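PDB 1UKF: avirulence protein AVRPPH3 from Pseudomonas syringae pv. phaseolicola, which acts as a papain-like cysteine protease of the C58 family, cleaving itself and serving as an avirulence factor when the bacterium infects bean and Arabidopsis cells. Local coordinates for residues D11-H14 with N15-A19; G32-E35 with S36-D39. All coordinates share one frame; numbering follows the deposited sequence.

Interaction 1: residues D11-H14 with N15-A19; sequences DVNH and NNICA
Asn13, the first residue of a type I beta turn, sends its side-chain amide past the turn to Ile17 N, just ahead of the helix carrying Cys18. Its CG lies anti to its own backbone N (chi1 -164°), which swings the amide toward Ile17, the N-cap residue. There OD1 accepts a hydrogen bond from Ile17 N at 3.0 Å; the N-H approaches 19° off the carbonyl plane, and the bond is bent. Cys18 CB packs beside the same amide, 3.9 Å from Asn13 ND2. That nitrogen turns instead to Asn149 OD1 and to a water it meets at 3.1 Å, so both ends of the buried amide are engaged and its rotation is fixed.

An asparagine suits this place because it offers acceptor and donor together. Its backbone serves as well: Asn13 O takes the N-H of Asn16 at 3.0 Å, closing the turn. Asn16 CB leaves the backbone away from residues 11-14, yet the water bound by Asn13 ND2 also donates to Asn16 OD1, 2.9 Å from it. Before the turn, Asp11 OD1 receives Asn13 N in an Asx turn. Asn15 ND2 goes to Gln48 OE1.

The result is a hydrogen-bonded loop leading directly into the active-site helix of a papain-like protease, with Cys18 at the helix N terminus and its side chain close to catalytic His132.

Interaction 2: residues G32-E35 with S36-D39; sequences GDAE and SRMD
Asp33 and Ser36 exchange hydrogen bonds across the first turn of helix 34-41. Asp33 CG sits between its backbone N and carbonyl carbon (chi1 48°), folding the carboxylate back over the helix start, where OD1 accepts Ser36 N at 2.9 Å. Ser36 OG returns to accept Asp33 N, also at 2.9 Å. Short side chains with an acceptor close to the backbone are what such a reciprocal pair needs. Gly32 passes close to the hydroxyl, its CA 3.5 Å from Ser36 OG, and its positive phi suits glycine.

Arg37 bends at chi3 (-77°), bringing its guanidinium back along the turn. One face lies against the peptide between Asp33 and Ala34, with CZ 3.5 Å from Asp33 C. At the group's edge NH1 makes a weak bond to Gly32 O, 3.2 Å long, and also reaches Asp31 O. NH2 forms a salt bridge with Glu152, while the small Ala34 CB packs 4.0 Å from Arg37 NH2. Farther on, Asp39 N bonds to Glu35 O at 2.9 Å, and Asp39 OD1 pairs with Arg10.

Together Asp33 and Ser36 make a capping box, giving Ser36 N, in the first turn, a side-chain acceptor and the N-cap residue's own N-H a partner in Ser36 OG; the negative carboxylate at this N terminus is probably favoured by the helix dipole.

In the fold
From the N terminus, strand 6-9 runs into the loop of residues 11-17, where interaction 1 closes its turn and delivers the chain to helix 18-27. The chain then crosses to helix 34-41, whose start is formed by interaction 2. The two contacts lie in series, neither nesting nor crossing, with centres about 16 Å apart. Interaction 1 joins the loop before helix 18-27, and the Cys18 end of that helix, to strand 130-139, to helix 46-67 and to the loop holding Pro148 and Asn149. Interaction 2 sets helix 34-41 against strands 6-9 and 151-156, neighbours at one edge of the antiparallel sheet, and against Trp25 of helix 18-27, linking its surroundings to those of interaction 1.

Interaction 1: residues D11-H14 with N15-A19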
ATOM      1  N   ASP A  11      -0.918  -6.354  13.016  1.00  9.13           N
ATOM      2  CA  ASP A  11      -1.145  -4.916  13.009  1.00  9.08           C
ATOM      3  C   ASP A  11       0.191  -4.314  13.428  1.00  9.14           C
ATOM      4  O   ASP A  11       0.540  -4.326  14.611  1.00  9.41           O
ATOM      5  CB  ASP A  11      -2.226  -4.536  14.018  1.00  9.88           C
ATOM      6  CG  ASP A  11      -2.452  -3.035  14.097  1.00 11.60           C
ATOM      7  OD1 ASP A  11      -1.660  -2.267  13.507  1.00 11.57           O
ATOM      8  OD2 ASP A  11      -3.426  -2.620  14.762  1.00 14.83           O
ATOM      9  N   VAL A  12       0.943  -3.805  12.460  1.00  8.40           N
ATOM     10  CA  VAL A  12       2.253  -3.231  12.745  1.00  9.05           C
ATOM     11  C   VAL A  12       2.289  -1.715  12.578  1.00  8.88           C
ATOM     12  O   VAL A  12       3.364  -1.113  12.586  1.00  8.60           O
ATOM     13  CB  VAL A  12       3.337  -3.868  11.832  1.00  9.34           C
ATOM     14  CG1 VAL A  12       3.430  -5.360  12.111  1.00  9.45           C
ATOM     15  CG2 VAL A  12       3.007  -3.632  10.359  1.00 10.33           C
ATOM     16  N   ASN A  13       1.109  -1.100  12.482  1.00  9.26           N
ATOM     17  CA  ASN A  13       1.014   0.341  12.257  1.00  8.93           C
ATOM     18  C   ASN A  13       0.572   1.190  13.448  1.00  9.55           C
ATOM     19  O   ASN A  13       0.038   2.286  13.269  1.00  9.79           O
ATOM     20  CB  ASN A  13       0.080   0.589  11.063  1.00 10.06           C
ATOM     21  CG  ASN A  13       0.206   1.992  10.495  1.00  9.69           C
ATOM     22  OD1 ASN A  13       1.306   2.533  10.382  1.00 10.04           O
ATOM     23  ND2 ASN A  13      -0.925   2.577  10.110  1.00 11.05           N
ATOM     24  N   HIS A  14       0.808   0.717  14.666  1.00 10.00           N
ATOM     25  CA  HIS A  14       0.411   1.491  15.837  1.00 10.81           C
ATOM     26  C   HIS A  14       1.061   2.878  15.853  1.00 11.01           C
ATOM     27  O   HIS A  14       0.488   3.828  16.392  1.00 12.17           O
ATOM     28  CB  HIS A  14       0.776   0.745  17.126  1.00 12.48           C
ATOM     29  CG  HIS A  14       0.348   1.453  18.375  1.00 13.29           C
ATOM     30  ND1 HIS A  14      -0.972   1.557  18.756  1.00 15.52           N
ATOM     31  CD2 HIS A  14       1.065   2.112  19.316  1.00 14.84           C
ATOM     32  CE1 HIS A  14      -1.051   2.250  19.879  1.00 14.86           C
ATOM     33  NE2 HIS A  14       0.172   2.598  20.239  1.00 16.58           N
ATOM     34  N   ASN A  15       2.249   2.991  15.264  1.00 10.98           N
ATOM     35  CA  ASN A  15       2.971   4.258  15.238  1.00 11.77           C
ATOM     36  C   ASN A  15       2.670   5.153  14.038  1.00 11.82           C
ATOM     37  O   ASN A  15       3.353   6.156  13.821  1.00 12.62           O
ATOM     38  CB  ASN A  15       4.479   3.999  15.332  1.00 12.35           C
ATOM     39  CG  ASN A  15       4.876   3.342  16.642  1.00 16.25           C
ATOM     40  OD1 ASN A  15       4.583   3.858  17.721  1.00 18.52           O
ATOM     41  ND2 ASN A  15       5.550   2.201  16.554  1.00 17.06           N
ATOM     42  N   ASN A  16       1.661   4.786  13.253  1.00 11.78           N
ATOM     43  CA  ASN A  16       1.252   5.584  12.096  1.00 12.98           C
ATOM     44  C   ASN A  16       2.383   5.946  11.140  1.00 12.33           C
ATOM     45  O   ASN A  16       2.636   7.122  10.872  1.00 12.76           O
ATOM     46  CB  ASN A  16       0.566   6.866  12.573  1.00 16.58           C
ATOM     47  CG  ASN A  16      -0.717   6.590  13.323  1.00 20.82           C
ATOM     48  OD1 ASN A  16      -1.661   6.028  12.771  1.00 24.67           O
ATOM     49  ND2 ASN A  16      -0.757   6.982  14.592  1.00 25.81           N
ATOM     50  N   ILE A  17       3.052   4.925  10.620  1.00 10.76           N
ATOM     51  CA  ILE A  17       4.149   5.116   9.683  1.00 10.26           C
ATOM     52  C   ILE A  17       3.879   4.211   8.482  1.00  8.69           C
ATOM     53  O   ILE A  17       4.774   3.550   7.964  1.00  9.25           O
ATOM     54  CB  ILE A  17       5.506   4.748  10.343  1.00  8.95           C
ATOM     55  CG1 ILE A  17       5.401   3.396  11.060  1.00  9.82           C
ATOM     56  CG2 ILE A  17       5.905   5.834  11.339  1.00  9.96           C
ATOM     57  CD1 ILE A  17       6.739   2.830  11.503  1.00 10.45           C
ATOM     58  N   CYS A  18       2.630   4.220   8.028  1.00  8.66           N
ATOM     59  CA  CYS A  18       2.202   3.362   6.925  1.00  9.19           C
ATOM     60  C   CYS A  18       2.965   3.446   5.608  1.00  7.82           C
ATOM     61  O   CYS A  18       3.305   2.406   5.039  1.00  8.52           O
ATOM     62  CB  CYS A  18       0.695   3.526   6.667  1.00  8.65           C
ATOM     63  SG  CYS A  18       0.047   5.212   6.568  1.00 12.41           S
ATOM     64  N   ALA A  19       3.241   4.650   5.114  1.00  8.86           N
ATOM     65  CA  ALA A  19       3.971   4.772   3.857  1.00  9.51           C
ATOM     66  C   ALA A  19       5.367   4.165   3.988  1.00  8.58           C
ATOM     67  O   ALA A  19       5.829   3.459   3.089  1.00  8.94           O
ATOM     68  CB  ALA A  19       4.062   6.234   3.430  1.00 10.12           C
TER
HETATM   69  O   HOH W   1       3.941   1.332  13.728  1.00  9.82           O
HETATM   70  O   HOH W   2      -2.667   3.232  13.471  1.00 28.77           O
HETATM   71  O   HOH W   3      -1.276   5.626   9.931  1.00 30.87           O

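Interaction 2: residues G32-E35 with S36-D39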
ATOM      1  N   GLY A  32      12.053 -14.464   2.507  1.00 17.94           N
ATOM      2  CA  GLY A  32      11.405 -15.340   3.468  1.00 17.93           C
ATOM      3  C   GLY A  32       9.966 -15.637   3.097  1.00 16.74           C
ATOM      4  O   GLY A  32       9.642 -15.794   1.921  1.00 17.81           O
ATOM      5  N   ASP A  33       9.104 -15.740   4.103  1.00 16.66           N
ATOM      6  CA  ASP A  33       7.689 -15.984   3.860  1.00 17.24           C
ATOM      7  C   ASP A  33       6.886 -14.864   4.511  1.00 15.67           C
ATOM      8  O   ASP A  33       7.453 -13.977   5.149  1.00 14.57           O
ATOM      9  CB  ASP A  33       7.254 -17.352   4.404  1.00 18.21           C
ATOM     10  CG  ASP A  33       7.715 -17.596   5.825  1.00 20.01           C
ATOM     11  OD1 ASP A  33       7.575 -16.691   6.670  1.00 19.65           O
ATOM     12  OD2 ASP A  33       8.209 -18.709   6.103  1.00 25.62           O
ATOM     13  N   ALA A  34       5.569 -14.898   4.347  1.00 15.42           N
ATOM     14  CA  ALA A  34       4.714 -13.858   4.905  1.00 12.52           C
ATOM     15  C   ALA A  34       4.925 -13.648   6.402  1.00 13.35           C
ATOM     16  O   ALA A  34       5.009 -12.509   6.868  1.00 12.16           O
ATOM     17  CB  ALA A  34       3.253 -14.179   4.624  1.00 13.75           C
ATOM     18  N   GLU A  35       5.010 -14.740   7.156  1.00 13.44           N
ATOM     19  CA  GLU A  35       5.205 -14.653   8.600  1.00 14.29           C
ATOM     20  C   GLU A  35       6.514 -13.966   8.968  1.00 13.44           C
ATOM     21  O   GLU A  35       6.541 -13.100   9.849  1.00 13.36           O
ATOM     22  CB  GLU A  35       5.177 -16.049   9.229  1.00 18.13           C
ATOM     23  CG  GLU A  35       3.851 -16.772   9.092  1.00 25.82           C
ATOM     24  CD  GLU A  35       2.714 -16.033   9.766  1.00 28.24           C
ATOM     25  OE1 GLU A  35       2.818 -15.756  10.980  1.00 32.64           O
ATOM     26  OE2 GLU A  35       1.712 -15.733   9.085  1.00 33.58           O
ATOM     27  N   SER A  36       7.601 -14.347   8.304  1.00 13.50           N
ATOM     28  CA  SER A  36       8.888 -13.739   8.608  1.00 12.61           C
ATOM     29  C   SER A  36       8.909 -12.272   8.193  1.00 12.02           C
ATOM     30  O   SER A  36       9.592 -11.463   8.817  1.00 12.03           O
ATOM     31  CB  SER A  36      10.037 -14.512   7.940  1.00 13.61           C
ATOM     32  OG  SER A  36       9.973 -14.450   6.529  1.00 15.22           O
ATOM     33  N   ARG A  37       8.157 -11.921   7.151  1.00 11.32           N
ATOM     34  CA  ARG A  37       8.111 -10.529   6.713  1.00 10.65           C
ATOM     35  C   ARG A  37       7.380  -9.692   7.756  1.00 10.80           C
ATOM     36  O   ARG A  37       7.776  -8.562   8.045  1.00 10.56           O
ATOM     37  CB  ARG A  37       7.426 -10.406   5.346  1.00 11.22           C
ATOM     38  CG  ARG A  37       8.284 -10.937   4.199  1.00 11.99           C
ATOM     39  CD  ARG A  37       7.739 -10.534   2.838  1.00 12.38           C
ATOM     40  NE  ARG A  37       6.581 -11.315   2.411  1.00 12.88           N
ATOM     41  CZ  ARG A  37       6.647 -12.544   1.907  1.00 13.17           C
ATOM     42  NH1 ARG A  37       7.820 -13.148   1.770  1.00 14.22           N
ATOM     43  NH2 ARG A  37       5.542 -13.159   1.510  1.00 13.38           N
ATOM     44  N   MET A  38       6.321 -10.247   8.334  1.00  9.52           N
ATOM     45  CA  MET A  38       5.597  -9.512   9.360  1.00  9.36           C
ATOM     46  C   MET A  38       6.439  -9.436  10.637  1.00 10.54           C
ATOM     47  O   MET A  38       6.394  -8.434  11.352  1.00 10.31           O
ATOM     48  CB  MET A  38       4.237 -10.160   9.632  1.00 10.35           C
ATOM     49  CG  MET A  38       3.283 -10.084   8.437  1.00 10.34           C
ATOM     50  SD  MET A  38       3.001  -8.402   7.787  1.00 10.64           S
ATOM     51  CE  MET A  38       4.148  -8.366   6.400  1.00 12.09           C
ATOM     52  N   ASP A  39       7.215 -10.482  10.923  1.00 10.59           N
ATOM     53  CA  ASP A  39       8.076 -10.474  12.109  1.00 11.15           C
ATOM     54  C   ASP A  39       9.103  -9.353  11.949  1.00 10.28           C
ATOM     55  O   ASP A  39       9.454  -8.668  12.910  1.00 11.57           O
ATOM     56  CB  ASP A  39       8.811 -11.811  12.272  1.00 13.72           C
ATOM     57  CG  ASP A  39       7.911 -12.927  12.770  1.00 13.49           C
ATOM     58  OD1 ASP A  39       6.780 -12.641  13.212  1.00 15.35           O
ATOM     59  OD2 ASP A  39       8.345 -14.098  12.730  1.00 16.93           O
TER